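Acetylene hydratase (Pelobacter acetylenicus, PDB 2E7Z) catalyses the hydration of acetylene to acetaldehyde, using a tungsten-bis(molybdopterin guanine dinucleotide) cofactor and a [4Fe-4S] cluster. Local coordinates at residues A[101-106]-A[406-411]; A[350-355]-A[401-406]. All blocks are in the same frame, centred on the assembly; numbering follows the deposited sequence.

The two contacts overlap in V406 and show how one chain segment changes its chemistry as it passes from surface to interior. Contact 1 is buried: strands 103-107 and 408-412 lie side by side within a mixed sheet and are joined by main-chain hydrogen bonds, with apolar side chains packing on the sheet faces. Contact 2, nested within the loop that contact 1 closes, is partly buried and pairs two irregular loops through the side chains of Y404, L352 and P403 and the L350 carbonyl. The two meet, for K407 NZ forms a salt bridge with E401 OE2 and the E101 side chain packs on Y404. Regular backbone pairing inside gives way to a side-chain fit further out.

Contact 1. Residues A[101-106]-A[406-411]; sequences ESLGVS and VKAFFA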
ATOM      1  N   GLU A 101       7.419   0.271 -24.113  1.00  8.88           N
ATOM      2  CA  GLU A 101       7.977  -0.018 -22.796  1.00  8.70           C
ATOM      3  C   GLU A 101       8.678   1.193 -22.177  1.00  7.97           C
ATOM      4  O   GLU A 101       8.978   1.170 -20.994  1.00  8.13           O
ATOM      5  CB  GLU A 101       8.906  -1.245 -22.860  1.00  8.73           C
ATOM      6  CG  GLU A 101      10.144  -1.068 -23.726  1.00 10.68           C
ATOM      7  CD  GLU A 101       9.934  -1.475 -25.175  1.00 12.70           C
ATOM      8  OE1 GLU A 101       8.774  -1.574 -25.626  1.00 12.97           O
ATOM      9  OE2 GLU A 101      10.943  -1.679 -25.875  1.00 14.64           O
ATOM     10  N   SER A 102       8.905   2.235 -22.973  1.00  7.42           N
ATOM     11  CA  SER A 102       9.476   3.471 -22.431  0.80  7.50           C
ATOM     12  C   SER A 102       8.484   4.365 -21.695  1.00  7.04           C
ATOM     13  O   SER A 102       8.887   5.408 -21.167  1.00  7.08           O
ATOM     14  CB  SER A 102      10.168   4.267 -23.525  0.80  8.21           C
ATOM     15  OG  SER A 102       9.239   4.892 -24.398  0.80  7.75           O
ATOM     16  N   LEU A 103       7.219   3.957 -21.617  1.00  6.62           N
ATOM     17  CA  LEU A 103       6.242   4.631 -20.746  1.00  7.09           C
ATOM     18  C   LEU A 103       6.183   3.905 -19.406  1.00  7.09           C
ATOM     19  O   LEU A 103       5.861   2.688 -19.336  1.00  7.28           O
ATOM     20  CB  LEU A 103       4.868   4.580 -21.428  1.00  8.06           C
ATOM     21  CG  LEU A 103       3.714   5.003 -20.515  1.00  7.87           C
ATOM     22  CD1 LEU A 103       3.775   6.489 -20.096  1.00  9.52           C
ATOM     23  CD2 LEU A 103       2.364   4.725 -21.159  1.00  9.94           C
ATOM     24  N   GLY A 104       6.460   4.668 -18.344  1.00  6.21           N
ATOM     25  CA  GLY A 104       6.321   4.195 -16.974  1.00  7.08           C
ATOM     26  C   GLY A 104       5.120   4.878 -16.325  1.00  6.62           C
ATOM     27  O   GLY A 104       4.828   6.056 -16.637  1.00  7.37           O
ATOM     28  N   VAL A 105       4.420   4.167 -15.448  1.00  6.10           N
ATOM     29  CA  VAL A 105       3.255   4.726 -14.748  1.00  6.58           C
ATOM     30  C   VAL A 105       3.336   4.405 -13.264  1.00  6.48           C
ATOM     31  O   VAL A 105       3.604   3.239 -12.918  1.00  6.91           O
ATOM     32  CB  VAL A 105       1.924   4.190 -15.365  1.00  6.51           C
ATOM     33  CG1 VAL A 105       0.720   4.688 -14.535  1.00  8.07           C
ATOM     34  CG2 VAL A 105       1.770   4.615 -16.794  1.00  7.16           C
ATOM     35  N   SER A 106       3.108   5.396 -12.400  1.00  6.94           N
ATOM     36  CA  SER A 106       2.936   5.156 -10.970  1.00  6.27           C
ATOM     37  C   SER A 106       1.511   5.567 -10.659  1.00  5.83           C
ATOM     38  O   SER A 106       1.173   6.767 -10.787  1.00  6.80           O
ATOM     39  CB  SER A 106       3.973   5.966 -10.181  1.00  7.35           C
ATOM     40  OG  SER A 106       3.768   5.881  -8.787  1.00  7.54           O
ATOM     41  N   VAL A 406      13.449   4.573 -20.137  1.00  7.63           N
ATOM     42  CA  VAL A 406      12.064   4.963 -19.856  1.00  7.50           C
ATOM     43  C   VAL A 406      12.064   6.489 -19.936  1.00  7.20           C
ATOM     44  O   VAL A 406      12.910   7.139 -19.304  1.00  6.96           O
ATOM     45  CB  VAL A 406      11.617   4.494 -18.471  1.00  7.74           C
ATOM     46  CG1 VAL A 406      10.277   5.136 -18.060  1.00  8.77           C
ATOM     47  CG2 VAL A 406      11.518   2.978 -18.455  1.00  9.29           C
ATOM     48  N   LYS A 407      11.190   7.045 -20.776  1.00  7.28           N
ATOM     49  CA  LYS A 407      11.256   8.449 -21.149  1.00  7.13           C
ATOM     50  C   LYS A 407       9.936   9.163 -21.032  1.00  7.62           C
ATOM     51  O   LYS A 407       9.931  10.385 -21.158  1.00  8.23           O
ATOM     52  CB  LYS A 407      11.791   8.588 -22.591  1.00  8.48           C
ATOM     53  CG  LYS A 407      13.280   8.240 -22.667  1.00  9.10           C
ATOM     54  CD  LYS A 407      14.147   9.330 -22.043  1.00 10.34           C
ATOM     55  CE  LYS A 407      15.610   8.960 -22.183  1.00 11.73           C
ATOM     56  NZ  LYS A 407      16.406  10.042 -21.607  1.00 13.98           N
ATOM     57  N   ALA A 408       8.840   8.438 -20.807  1.00  7.06           N
ATOM     58  CA  ALA A 408       7.560   9.061 -20.453  1.00  7.01           C
ATOM     59  C   ALA A 408       7.116   8.512 -19.108  1.00  7.05           C
ATOM     60  O   ALA A 408       7.262   7.314 -18.874  1.00  6.83           O
ATOM     61  CB  ALA A 408       6.475   8.808 -21.510  1.00  7.82           C
ATOM     62  N   PHE A 409       6.552   9.364 -18.254  1.00  7.02           N
ATOM     63  CA  PHE A 409       6.169   8.954 -16.917  1.00  6.48           C
ATOM     64  C   PHE A 409       4.857   9.627 -16.514  1.00  5.80           C
ATOM     65  O   PHE A 409       4.725  10.860 -16.589  1.00  7.32           O
ATOM     66  CB  PHE A 409       7.306   9.235 -15.933  1.00  7.35           C
ATOM     67  CG  PHE A 409       7.039   8.752 -14.522  1.00  6.55           C
ATOM     68  CD1 PHE A 409       6.427   9.559 -13.561  1.00  7.07           C
ATOM     69  CD2 PHE A 409       7.419   7.453 -14.165  1.00  8.52           C
ATOM     70  CE1 PHE A 409       6.213   9.073 -12.260  1.00  9.04           C
ATOM     71  CE2 PHE A 409       7.239   6.993 -12.843  1.00  7.73           C
ATOM     72  CZ  PHE A 409       6.608   7.778 -11.923  1.00  7.95           C
ATOM     73  N   PHE A 410       3.873   8.807 -16.127  1.00  6.05           N
ATOM     74  CA  PHE A 410       2.585   9.314 -15.662  1.00  6.12           C
ATOM     75  C   PHE A 410       2.445   9.004 -14.178  1.00  6.77           C
ATOM     76  O   PHE A 410       2.600   7.841 -13.766  1.00  7.00           O
ATOM     77  CB  PHE A 410       1.366   8.706 -16.376  1.00  6.65           C
ATOM     78  CG  PHE A 410       1.279   8.945 -17.850  1.00  8.74           C
ATOM     79  CD1 PHE A 410       2.102   9.823 -18.524  1.00  9.47           C
ATOM     80  CD2 PHE A 410       0.300   8.247 -18.564  1.00 10.96           C
ATOM     81  CE1 PHE A 410       1.966  10.019 -19.913  1.00 10.62           C
ATOM     82  CE2 PHE A 410       0.147   8.444 -19.933  1.00 12.27           C
ATOM     83  CZ  PHE A 410       0.969   9.364 -20.598  1.00 12.05           C
ATOM     84  N   ALA A 411       2.081  10.016 -13.397  1.00  6.34           N
ATOM     85  CA  ALA A 411       1.786   9.875 -11.969  1.00  6.40           C
ATOM     86  C   ALA A 411       0.296  10.088 -11.784  1.00  6.62           C
ATOM     87  O   ALA A 411      -0.186  11.218 -12.011  1.00  7.16           O
ATOM     88  CB  ALA A 411       2.597  10.859 -11.135  1.00  7.17           C
TER
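The carbonyl of S102 receives two N-H groups at once: S102 O takes K407 N at 2.9 Å, on a lone pair in the carbonyl plane, and A408 N at 3.1 Å along a nearly straight path. From this forked start the parallel strands pair residue by residue. G104 is gripped at both ends: its N donates to A408 O at 2.8 Å, and its O accepts F410 N. S106 N then reaches F410 O at 2.8 Å.

Side chains close the two faces of the pair. On the face carrying L103, A408, V105 and F410, L103 CG stands anti to its backbone N (chi1 169°), and L103 CD1 sits over the centre of the F410 ring, 3.9 Å from the centroid, a CH-pi contact; the same methyl also touches A408 CB. On the other face S106 CB meets F409 CZ at 3.6 Å. V406, just before the strand, lays CG1 against S102 O and close to G104, where a CB would fall tight against it; the missing side chain makes room for the valine. Helix 80-98 touches A408, and helix 391-400 backs F409.

The hydrogen bonds across the contact all join main-chain atoms and draw on no side-chain polar group. The S106 hydroxyl instead bonds Y420 and S414, which links the strand pair to residues that bind the tungsten cofactor.

Contact 2. Residues A[350-355]-A[401-406]; sequences LQLGTE and EKPYPV. With NA (sodium ion), chain B.
L352 packs against a proline that follows a cis peptide bond, L352 CD2 lying 3.7 Å from P403 CD. L352 CD2 also stands over a face of the Y404 ring, 4.2 Å from its centroid and 28° off the normal, so one branch of the leucine serves both neighbours in a CH-pi and an apolar contact. L352 and Y404 approach tip to tip, and L352 CG comes to 3.5 Å from Y404 OH. The other branch slides past V406, L352 CD1 meeting V406 CG2 at 3.6 Å.

The first torsion of Y404 (chi1 56°) sets its CG on the side facing 350-355. Y404 OH lies 2.7 Å from L350 O, which sits at the ring edge in its plane, and N130 OD1 is a second acceptor for the same group. L350 CB packs obliquely beside the ring. An alanine at Y404 would probably open a gap beside L352 CD2 and leave both L350 O and N130 OD1 without the hydroxyl they border.

Farther along 401-406, E401 OE2 binds a sodium ion at 2.1 Å together with three waters and one further atom from elsewhere in the structure, and also meets K407 NZ.

L352 is presented by a type II beta turn from Q351 to T354, in which Q351 O accepts both the N and, at 2.7 Å, the OG1 of T354. G353 holds the third position with a positive phi (110°), the place where this turn classically favours glycine. Lying in the loop after helix 345-350, the turn carries L352 at its second position, where it packs on the connection from helix 391-400 to strand 408-412.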
ATOM      1  N   LEU A 350       9.904  -7.857 -20.728  1.00 11.32           N
ATOM      2  CA  LEU A 350      10.729  -6.659 -20.575  1.00 11.46           C
ATOM      3  C   LEU A 350      10.427  -5.930 -19.284  1.00  9.99           C
ATOM      4  O   LEU A 350      11.168  -5.015 -18.904  1.00  9.78           O
ATOM      5  CB  LEU A 350      10.484  -5.644 -21.699  1.00 11.41           C
ATOM      6  CG  LEU A 350      11.050  -5.977 -23.092  1.00 13.20           C
ATOM      7  CD1 LEU A 350      10.617  -4.923 -24.110  1.00 14.79           C
ATOM      8  CD2 LEU A 350      12.558  -6.128 -23.070  1.00 16.25           C
ATOM      9  N   GLN A 351       9.323  -6.282 -18.628  1.00  8.96           N
ATOM     10  CA  GLN A 351       8.888  -5.541 -17.445  1.00  8.41           C
ATOM     11  C   GLN A 351      10.063  -5.268 -16.531  1.00  8.33           C
ATOM     12  O   GLN A 351      10.766  -6.187 -16.127  1.00  9.03           O
ATOM     13  CB  GLN A 351       7.816  -6.325 -16.709  1.00  8.63           C
ATOM     14  CG  GLN A 351       7.117  -5.481 -15.607  1.00  8.65           C
ATOM     15  CD  GLN A 351       5.872  -6.186 -15.122  1.00  9.56           C
ATOM     16  OE1 GLN A 351       5.916  -7.379 -14.801  1.00  9.90           O
ATOM     17  NE2 GLN A 351       4.757  -5.483 -15.086  1.00  8.86           N
ATOM     18  N   LEU A 352      10.250  -4.006 -16.130  1.00  8.25           N
ATOM     19  CA  LEU A 352      11.439  -3.715 -15.351  1.00  8.45           C
ATOM     20  C   LEU A 352      11.362  -4.341 -13.985  1.00  8.55           C
ATOM     21  O   LEU A 352      10.349  -4.247 -13.300  1.00  9.05           O
ATOM     22  CB  LEU A 352      11.578  -2.192 -15.235  1.00  8.36           C
ATOM     23  CG  LEU A 352      12.020  -1.583 -16.576  1.00  7.80           C
ATOM     24  CD1 LEU A 352      11.714  -0.100 -16.669  1.00  8.64           C
ATOM     25  CD2 LEU A 352      13.495  -1.779 -16.799  1.00  9.91           C
ATOM     26  N   GLY A 353      12.446  -4.999 -13.571  1.00  8.39           N
ATOM     27  CA  GLY A 353      12.414  -5.875 -12.411  1.00  9.12           C
ATOM     28  C   GLY A 353      12.540  -7.341 -12.784  1.00  9.33           C
ATOM     29  O   GLY A 353      12.982  -8.145 -11.964  1.00  9.82           O
ATOM     30  N   THR A 354      12.204  -7.679 -14.021  1.00  9.90           N
ATOM     31  CA  THR A 354      12.309  -9.079 -14.435  1.00 10.31           C
ATOM     32  C   THR A 354      13.740  -9.590 -14.258  1.00 11.40           C
ATOM     33  O   THR A 354      13.926 -10.756 -13.909  1.00 11.38           O
ATOM     34  CB  THR A 354      11.807  -9.242 -15.875  1.00 10.63           C
ATOM     35  OG1 THR A 354      10.435  -8.831 -15.940  1.00  9.88           O
ATOM     36  CG2 THR A 354      11.878 -10.730 -16.327  1.00 12.11           C
ATOM     37  N   GLU A 355      14.731  -8.732 -14.467  1.00 11.14           N
ATOM     38  CA  GLU A 355      16.129  -9.116 -14.409  1.00 12.55           C
ATOM     39  C   GLU A 355      16.756  -8.952 -13.025  1.00 12.42           C
ATOM     40  O   GLU A 355      17.917  -9.354 -12.833  1.00 13.72           O
ATOM     41  CB  GLU A 355      16.949  -8.338 -15.454  1.00 14.00           C
ATOM     42  CG  GLU A 355      16.499  -8.509 -16.902  1.00 16.39           C
ATOM     43  CD  GLU A 355      16.373  -9.953 -17.356  1.00 19.36           C
ATOM     44  OE1 GLU A 355      17.301 -10.765 -17.109  1.00 21.88           O
ATOM     45  OE2 GLU A 355      15.339 -10.280 -17.977  1.00 22.71           O
ATOM     46  N   GLU A 401      18.980   4.962 -18.180  1.00  8.08           N
ATOM     47  CA  GLU A 401      18.639   4.386 -19.482  1.00  8.32           C
ATOM     48  C   GLU A 401      18.990   2.893 -19.564  1.00  8.73           C
ATOM     49  O   GLU A 401      18.985   2.309 -20.654  1.00  9.55           O
ATOM     50  CB  GLU A 401      19.255   5.173 -20.669  1.00  8.18           C
ATOM     51  CG  GLU A 401      18.972   6.664 -20.532  1.00  9.54           C
ATOM     52  CD  GLU A 401      18.968   7.430 -21.841  1.00 10.10           C
ATOM     53  OE1 GLU A 401      18.909   6.783 -22.892  1.00 12.88           O
ATOM     54  OE2 GLU A 401      18.996   8.679 -21.777  1.00  9.55           O
ATOM     55  N   LYS A 402      19.280   2.235 -18.426  1.00  8.84           N
ATOM     56  CA  LYS A 402      19.596   0.790 -18.404  1.00 10.04           C
ATOM     57  C   LYS A 402      18.585   0.078 -17.523  1.00  8.90           C
ATOM     58  O   LYS A 402      18.213   0.606 -16.459  1.00  8.75           O
ATOM     59  CB  LYS A 402      21.009   0.566 -17.880  1.00 11.01           C
ATOM     60  CG  LYS A 402      22.097   1.097 -18.814  1.00 13.31           C
ATOM     61  CD  LYS A 402      22.176   0.296 -20.099  1.00 18.36           C
ATOM     62  CE  LYS A 402      23.278   0.855 -21.007  1.00 22.08           C
ATOM     63  NZ  LYS A 402      22.939   0.654 -22.423  1.00 26.46           N
ATOM     64  N   PRO A 403      18.152  -1.128 -17.940  1.00  9.37           N
ATOM     65  CA  PRO A 403      18.605  -1.864 -19.151  1.00  9.89           C
ATOM     66  C   PRO A 403      18.110  -1.238 -20.454  1.00 10.07           C
ATOM     67  O   PRO A 403      18.635  -1.557 -21.534  1.00 11.72           O
ATOM     68  CB  PRO A 403      17.959  -3.248 -18.971  1.00 11.04           C
ATOM     69  CG  PRO A 403      16.731  -2.964 -18.130  1.00 10.86           C
ATOM     70  CD  PRO A 403      17.155  -1.882 -17.163  1.00 10.69           C
ATOM     71  N   TYR A 404      17.114  -0.356 -20.365  1.00  9.10           N
ATOM     72  CA  TYR A 404      16.653   0.379 -21.525  1.00  9.02           C
ATOM     73  C   TYR A 404      15.984   1.650 -21.057  1.00  9.62           C
ATOM     74  O   TYR A 404      15.634   1.760 -19.873  1.00  9.33           O
ATOM     75  CB  TYR A 404      15.683  -0.456 -22.378  1.00  9.95           C
ATOM     76  CG  TYR A 404      14.455  -1.002 -21.657  1.00  9.37           C
ATOM     77  CD1 TYR A 404      13.349  -0.191 -21.411  1.00  8.94           C
ATOM     78  CD2 TYR A 404      14.397  -2.343 -21.275  1.00  8.65           C
ATOM     79  CE1 TYR A 404      12.227  -0.679 -20.767  1.00  8.60           C
ATOM     80  CE2 TYR A 404      13.279  -2.854 -20.632  1.00  9.87           C
ATOM     81  CZ  TYR A 404      12.192  -1.997 -20.382  1.00  8.29           C
ATOM     82  OH  TYR A 404      11.040  -2.477 -19.784  1.00  8.59           O
ATOM     83  N   PRO A 405      15.850   2.622 -21.975  1.00  8.82           N
ATOM     84  CA  PRO A 405      15.284   3.886 -21.517  1.00  9.48           C
ATOM     85  C   PRO A 405      13.802   3.889 -21.216  1.00  9.00           C
ATOM     86  O   PRO A 405      13.010   3.321 -21.944  1.00  9.06           O
ATOM     87  CB  PRO A 405      15.560   4.851 -22.683  1.00 10.82           C
ATOM     88  CG  PRO A 405      16.446   4.144 -23.629  1.00 10.61           C
ATOM     89  CD  PRO A 405      16.365   2.687 -23.351  1.00 10.51           C
ATOM     90  N   VAL A 406      13.449   4.573 -20.137  1.00  7.63           N
ATOM     91  CA  VAL A 406      12.064   4.963 -19.856  1.00  7.50           C
ATOM     92  C   VAL A 406      12.064   6.489 -19.936  1.00  7.20           C
ATOM     93  O   VAL A 406      12.910   7.139 -19.304  1.00  6.96           O
ATOM     94  CB  VAL A 406      11.617   4.494 -18.471  1.00  7.74           C
ATOM     95  CG1 VAL A 406      10.277   5.136 -18.060  1.00  8.77           C
ATOM     96  CG2 VAL A 406      11.518   2.978 -18.455  1.00  9.29           C
TER
HETATM   97 NA    NA B1001      20.425  10.133 -22.072  1.00  8.15          NA
HETATM   98  O   HOH W   1      21.122   9.822 -20.143  1.00 11.67           O
HETATM   99  O   HOH W   2      21.838  11.675 -22.367  1.00  9.61           O
HETATM  100  O   HOH W   3      19.001  11.600 -21.357  1.00 10.83           O